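Local coordinates for protein endonuclease IV (Thermus thermophilus, PDB 3AAM) that cleaves DNA phosphodiester bonds at apurinic or apyrimidinic sites during base excision repair, leaving a 3'-hydroxyl group and a 5'-terminal sugar phosphate, at residues Val195-Asp207 against Val234-Glu248. Sequence-based numbering, arbitrary orientation.
Sequences VGLERVPVVHLND and VFLDPRLKDRVFILE
Leu-205 spreads its two methyls over apolar neighbours: CD1 touches both Val-234 CG1, at 3.8 Å, and the Phe-245 ring, while CD2 lies against Phe-235 CB at 3.9 Å. CG, anti to the backbone N (chi1 -160°), points the methyls at Val-234 and Phe-235. Phe-235 CD1 sits over one face of the Phe-245 ring, and Val-203 lies alongside that ring, its CB 3.5 Å from Phe-245 CD1. At the far end, Leu-197 CD1 rests over a face of the Arg-239 guanidinium, which binds both Asp-237 oxygens through NE and NH2 and also pairs with Asp-189. Arg-243, bent at chi2, runs past Val-200 O (CD 3.6 Å) toward Leu-197 O. Parallel pairing of 202-204 with 244-247 joins these ends, Val-203 N-H donating to Val-244 O (2.8 Å) and its O accepting from Ile-246 N (2.8 Å). On the face away from Val-203 and Phe-245, the Glu-248 carboxylate, hydrogen-bonded to Gln-32, stacks on the His-204 ring, planes 28° apart; an alanine in place of His-204 would probably leave that carboxylate without its flat neighbour. Both strands belong to the TIM barrel, 202-208 flanked by 165-169 and 244-247 by 3-6; Glu-248 lies near the manganese, and helix 253-267 packs outside against Leu-205 and Phe-235.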
loop_
_atom_site.group_PDB
_atom_site.type_symbol
_atom_site.label_atom_id
_atom_site.label_comp_id
_atom_site.label_asym_id
_atom_site.label_seq_id
_atom_site.Cartn_x
_atom_site.Cartn_y
_atom_site.Cartn_z
ATOM N N VAL A 195 -13.155 -7.411 8.305
ATOM C CA VAL A 195 -13.095 -6.032 7.830
ATOM C C VAL A 195 -14.160 -5.685 6.805
ATOM O O VAL A 195 -14.786 -4.621 6.879
ATOM C CB VAL A 195 -11.699 -5.744 7.221
ATOM C CG1 VAL A 195 -11.683 -4.382 6.541
ATOM C CG2 VAL A 195 -10.641 -5.795 8.318
ATOM N N GLY A 196 -14.371 -6.597 5.865
ATOM C CA GLY A 196 -15.330 -6.369 4.803
ATOM C C GLY A 196 -14.512 -5.946 3.601
ATOM O O GLY A 196 -13.854 -4.905 3.628
ATOM N N LEU A 197 -14.541 -6.750 2.546
ATOM C CA LEU A 197 -13.759 -6.446 1.355
ATOM C C LEU A 197 -14.097 -5.125 0.675
ATOM O O LEU A 197 -13.298 -4.614 -0.112
ATOM C CB LEU A 197 -13.864 -7.598 0.355
ATOM C CG LEU A 197 -13.217 -8.895 0.854
ATOM C CD1 LEU A 197 -13.410 -10.006 -0.160
ATOM C CD2 LEU A 197 -11.732 -8.660 1.102
ATOM N N GLU A 198 -15.259 -4.555 0.977
ATOM C CA GLU A 198 -15.616 -3.285 0.359
ATOM C C GLU A 198 -14.708 -2.173 0.873
ATOM O O GLU A 198 -14.617 -1.101 0.272
ATOM C CB GLU A 198 -17.087 -2.935 0.626
ATOM C CG GLU A 198 -17.469 -2.764 2.085
ATOM C CD GLU A 198 -17.426 -4.062 2.870
ATOM O OE1 GLU A 198 -17.941 -5.084 2.367
ATOM O OE2 GLU A 198 -16.886 -4.056 3.995
ATOM N N ARG A 199 -14.022 -2.442 1.981
ATOM C CA ARG A 199 -13.119 -1.470 2.582
ATOM C C ARG A 199 -11.654 -1.838 2.354
ATOM O O ARG A 199 -10.784 -1.437 3.125
ATOM C CB ARG A 199 -13.392 -1.348 4.085
ATOM C CG ARG A 199 -14.862 -1.158 4.434
ATOM C CD ARG A 199 -15.466 0.074 3.774
ATOM N NE ARG A 199 -14.970 1.321 4.350
ATOM C CZ ARG A 199 -15.466 2.523 4.069
ATOM N NH1 ARG A 199 -16.476 2.644 3.217
ATOM N NH2 ARG A 199 -14.959 3.606 4.642
ATOM N N VAL A 200 -11.388 -2.610 1.304
ATOM C CA VAL A 200 -10.018 -3.007 0.967
ATOM C C VAL A 200 -9.799 -2.645 -0.501
ATOM O O VAL A 200 -9.821 -3.509 -1.384
ATOM C CB VAL A 200 -9.799 -4.520 1.139
ATOM C CG1 VAL A 200 -8.326 -4.855 0.942
ATOM C CG2 VAL A 200 -10.264 -4.962 2.515
ATOM N N PRO A 201 -9.584 -1.352 -0.782
ATOM C CA PRO A 201 -9.376 -0.884 -2.154
ATOM C C PRO A 201 -8.042 -1.209 -2.810
ATOM O O PRO A 201 -7.943 -1.250 -4.037
ATOM C CB PRO A 201 -9.601 0.620 -2.031
ATOM C CG PRO A 201 -9.065 0.918 -0.668
ATOM C CD PRO A 201 -9.630 -0.218 0.161
ATOM N N VAL A 202 -7.021 -1.438 -1.996
ATOM C CA VAL A 202 -5.694 -1.723 -2.512
ATOM C C VAL A 202 -5.088 -2.953 -1.865
ATOM O O VAL A 202 -5.228 -3.175 -0.662
ATOM C CB VAL A 202 -4.738 -0.527 -2.272
ATOM C CG1 VAL A 202 -3.361 -0.842 -2.832
ATOM C CG2 VAL A 202 -5.305 0.735 -2.907
ATOM N N VAL A 203 -4.410 -3.750 -2.683
ATOM C CA VAL A 203 -3.750 -4.951 -2.208
ATOM C C VAL A 203 -2.264 -4.878 -2.543
ATOM O O VAL A 203 -1.897 -4.593 -3.687
ATOM C CB VAL A 203 -4.317 -6.226 -2.892
ATOM C CG1 VAL A 203 -3.505 -7.448 -2.458
ATOM C CG2 VAL A 203 -5.791 -6.409 -2.545
ATOM N N HIS A 204 -1.411 -5.085 -1.545
ATOM C CA HIS A 204 0.028 -5.133 -1.798
ATOM C C HIS A 204 0.241 -6.631 -1.995
ATOM O O HIS A 204 0.347 -7.393 -1.027
ATOM C CB HIS A 204 0.834 -4.622 -0.597
ATOM C CG HIS A 204 0.877 -3.129 -0.481
ATOM N ND1 HIS A 204 0.724 -2.287 -1.563
ATOM C CD2 HIS A 204 1.101 -2.328 0.588
ATOM C CE1 HIS A 204 0.852 -1.033 -1.164
ATOM N NE2 HIS A 204 1.082 -1.031 0.137
ATOM N N LEU A 205 0.264 -7.043 -3.261
ATOM C CA LEU A 205 0.388 -8.441 -3.649
ATOM C C LEU A 205 1.828 -8.934 -3.644
ATOM O O LEU A 205 2.363 -9.363 -4.665
ATOM C CB LEU A 205 -0.234 -8.638 -5.037
ATOM C CG LEU A 205 -0.642 -10.060 -5.430
ATOM C CD1 LEU A 205 -1.850 -10.502 -4.605
ATOM C CD2 LEU A 205 -0.977 -10.098 -6.911
ATOM N N ASN A 206 2.444 -8.866 -2.473
ATOM C CA ASN A 206 3.822 -9.298 -2.287
ATOM C C ASN A 206 3.931 -10.787 -1.987
ATOM O O ASN A 206 3.128 -11.326 -1.226
ATOM C CB ASN A 206 4.442 -8.533 -1.112
ATOM C CG ASN A 206 4.539 -7.048 -1.371
ATOM O OD1 ASN A 206 4.165 -6.228 -0.528
ATOM N ND2 ASN A 206 5.050 -6.691 -2.534
ATOM N N ASP A 207 4.906 -11.462 -2.587
ATOM C CA ASP A 207 5.092 -12.862 -2.250
ATOM C C ASP A 207 5.980 -12.769 -1.010
ATOM O O ASP A 207 6.430 -11.679 -0.650
ATOM C CB ASP A 207 5.784 -13.653 -3.359
ATOM C CG ASP A 207 5.562 -15.156 -3.218
ATOM O OD1 ASP A 207 5.423 -15.633 -2.067
ATOM O OD2 ASP A 207 5.534 -15.866 -4.249
ATOM N N VAL A 234 -5.562 -14.823 -5.340
ATOM C CA VAL A 234 -5.970 -13.574 -4.700
ATOM C C VAL A 234 -6.215 -12.525 -5.787
ATOM O O VAL A 234 -7.244 -11.844 -5.800
ATOM C CB VAL A 234 -4.876 -13.058 -3.723
ATOM C CG1 VAL A 234 -5.225 -11.661 -3.223
ATOM C CG2 VAL A 234 -4.754 -14.004 -2.543
ATOM N N PHE A 235 -5.265 -12.415 -6.708
ATOM C CA PHE A 235 -5.345 -11.459 -7.803
ATOM C C PHE A 235 -6.603 -11.658 -8.643
ATOM O O PHE A 235 -7.234 -10.689 -9.063
ATOM C CB PHE A 235 -4.100 -11.608 -8.691
ATOM C CG PHE A 235 -4.003 -10.591 -9.802
ATOM C CD1 PHE A 235 -3.865 -9.234 -9.521
ATOM C CD2 PHE A 235 -4.006 -10.998 -11.131
ATOM C CE1 PHE A 235 -3.727 -8.295 -10.550
ATOM C CE2 PHE A 235 -3.870 -10.071 -12.166
ATOM C CZ PHE A 235 -3.729 -8.720 -11.876
ATOM N N LEU A 236 -6.976 -12.916 -8.862
ATOM C CA LEU A 236 -8.133 -13.240 -9.686
ATOM C C LEU A 236 -9.416 -13.545 -8.927
ATOM O O LEU A 236 -10.395 -13.989 -9.526
ATOM C CB LEU A 236 -7.794 -14.422 -10.593
ATOM C CG LEU A 236 -6.632 -14.194 -11.560
ATOM C CD1 LEU A 236 -6.475 -15.423 -12.450
ATOM C CD2 LEU A 236 -6.892 -12.952 -12.404
ATOM N N ASP A 237 -9.427 -13.326 -7.618
ATOM C CA ASP A 237 -10.647 -13.599 -6.871
ATOM C C ASP A 237 -11.708 -12.645 -7.403
ATOM O O ASP A 237 -11.486 -11.441 -7.472
ATOM C CB ASP A 237 -10.433 -13.373 -5.376
ATOM C CG ASP A 237 -11.639 -13.773 -4.553
ATOM O OD1 ASP A 237 -12.635 -13.020 -4.551
ATOM O OD2 ASP A 237 -11.590 -14.846 -3.920
ATOM N N PRO A 238 -12.879 -13.171 -7.789
ATOM C CA PRO A 238 -13.952 -12.324 -8.318
ATOM C C PRO A 238 -14.354 -11.141 -7.441
ATOM O O PRO A 238 -14.835 -10.129 -7.942
ATOM C CB PRO A 238 -15.098 -13.314 -8.514
ATOM C CG PRO A 238 -14.380 -14.578 -8.857
ATOM C CD PRO A 238 -13.264 -14.593 -7.839
ATOM N N ARG A 239 -14.160 -11.268 -6.135
ATOM C CA ARG A 239 -14.526 -10.196 -5.220
ATOM C C ARG A 239 -13.574 -9.005 -5.290
ATOM O O ARG A 239 -13.904 -7.918 -4.822
ATOM C CB ARG A 239 -14.567 -10.727 -3.786
ATOM C CG ARG A 239 -15.661 -11.750 -3.545
ATOM C CD ARG A 239 -15.483 -12.459 -2.212
ATOM N NE ARG A 239 -14.330 -13.355 -2.215
ATOM C CZ ARG A 239 -14.011 -14.172 -1.213
ATOM N NH1 ARG A 239 -14.758 -14.206 -0.116
ATOM N NH2 ARG A 239 -12.947 -14.964 -1.309
ATOM N N LEU A 240 -12.403 -9.213 -5.884
ATOM C CA LEU A 240 -11.401 -8.153 -5.981
ATOM C C LEU A 240 -11.144 -7.703 -7.411
ATOM O O LEU A 240 -10.190 -6.969 -7.669
ATOM C CB LEU A 240 -10.080 -8.634 -5.380
ATOM C CG LEU A 240 -10.130 -9.193 -3.957
ATOM C CD1 LEU A 240 -8.749 -9.690 -3.573
ATOM C CD2 LEU A 240 -10.613 -8.121 -2.990
ATOM N N LYS A 241 -11.994 -8.126 -8.335
ATOM C CA LYS A 241 -11.802 -7.785 -9.742
ATOM C C LYS A 241 -11.688 -6.296 -10.062
ATOM O O LYS A 241 -11.092 -5.936 -11.072
ATOM C CB LYS A 241 -12.915 -8.405 -10.591
ATOM C CG LYS A 241 -14.298 -7.865 -10.310
ATOM C CD LYS A 241 -15.331 -8.643 -11.097
ATOM C CE LYS A 241 -16.740 -8.180 -10.778
ATOM N NZ LYS A 241 -17.749 -8.970 -11.532
ATOM N N ASP A 242 -12.242 -5.436 -9.212
ATOM C CA ASP A 242 -12.184 -3.996 -9.460
ATOM C C ASP A 242 -11.231 -3.267 -8.515
ATOM O O ASP A 242 -11.329 -2.049 -8.345
ATOM C CB ASP A 242 -13.583 -3.381 -9.333
ATOM C CG ASP A 242 -14.581 -3.995 -10.300
ATOM O OD1 ASP A 242 -14.325 -3.957 -11.522
ATOM O OD2 ASP A 242 -15.620 -4.517 -9.839
ATOM N N ARG A 243 -10.304 -4.001 -7.909
ATOM C CA ARG A 243 -9.370 -3.388 -6.977
ATOM C C ARG A 243 -8.022 -3.092 -7.615
ATOM O O ARG A 243 -7.777 -3.427 -8.777
ATOM C CB ARG A 243 -9.171 -4.282 -5.750
ATOM C CG ARG A 243 -10.456 -4.728 -5.064
ATOM C CD ARG A 243 -11.364 -3.570 -4.686
ATOM N NE ARG A 243 -12.565 -4.065 -4.015
ATOM C CZ ARG A 243 -13.721 -3.414 -3.963
ATOM N NH1 ARG A 243 -13.849 -2.229 -4.543
ATOM N NH2 ARG A 243 -14.757 -3.959 -3.338
ATOM N N VAL A 244 -7.153 -2.463 -6.832
ATOM C CA VAL A 244 -5.815 -2.086 -7.265
ATOM C C VAL A 244 -4.771 -2.972 -6.593
ATOM O O VAL A 244 -4.762 -3.107 -5.374
ATOM C CB VAL A 244 -5.536 -0.617 -6.900
ATOM C CG1 VAL A 244 -4.081 -0.265 -7.186
ATOM C CG2 VAL A 244 -6.472 0.288 -7.686
ATOM N N PHE A 245 -3.894 -3.566 -7.395
ATOM C CA PHE A 245 -2.850 -4.444 -6.885
ATOM C C PHE A 245 -1.476 -3.843 -7.149
ATOM O O PHE A 245 -1.139 -3.523 -8.289
ATOM C CB PHE A 245 -2.951 -5.817 -7.552
ATOM C CG PHE A 245 -4.182 -6.592 -7.164
ATOM C CD1 PHE A 245 -4.128 -7.555 -6.168
ATOM C CD2 PHE A 245 -5.399 -6.339 -7.786
ATOM C CE1 PHE A 245 -5.266 -8.266 -5.792
ATOM C CE2 PHE A 245 -6.547 -7.042 -7.417
ATOM C CZ PHE A 245 -6.479 -8.008 -6.418
ATOM N N ILE A 246 -0.692 -3.683 -6.087
ATOM C CA ILE A 246 0.653 -3.122 -6.188
ATOM C C ILE A 246 1.693 -4.089 -5.631
ATOM O O ILE A 246 1.565 -4.572 -4.503
ATOM C CB ILE A 246 0.763 -1.783 -5.398
ATOM C CG1 ILE A 246 -0.171 -0.730 -6.001
ATOM C CG2 ILE A 246 2.199 -1.279 -5.409
ATOM C CD1 ILE A 246 0.165 -0.348 -7.443
ATOM N N LEU A 247 2.720 -4.371 -6.425
ATOM C CA LEU A 247 3.808 -5.249 -6.006
ATOM C C LEU A 247 4.909 -4.321 -5.500
ATOM O O LEU A 247 5.168 -3.279 -6.107
ATOM C CB LEU A 247 4.321 -6.074 -7.192
ATOM C CG LEU A 247 5.484 -7.023 -6.890
ATOM C CD1 LEU A 247 5.067 -8.080 -5.869
ATOM C CD2 LEU A 247 5.930 -7.688 -8.185
ATOM N N GLU A 248 5.532 -4.687 -4.382
ATOM C CA GLU A 248 6.590 -3.873 -3.783
ATOM C C GLU A 248 7.870 -4.694 -3.662
ATOM O O GLU A 248 8.183 -5.217 -2.596
ATOM C CB GLU A 248 6.158 -3.395 -2.395
ATOM C CG GLU A 248 4.805 -2.695 -2.351
ATOM C CD GLU A 248 4.411 -2.306 -0.939
ATOM O OE1 GLU A 248 4.486 -3.176 -0.043
ATOM O OE2 GLU A 248 4.024 -1.142 -0.725
#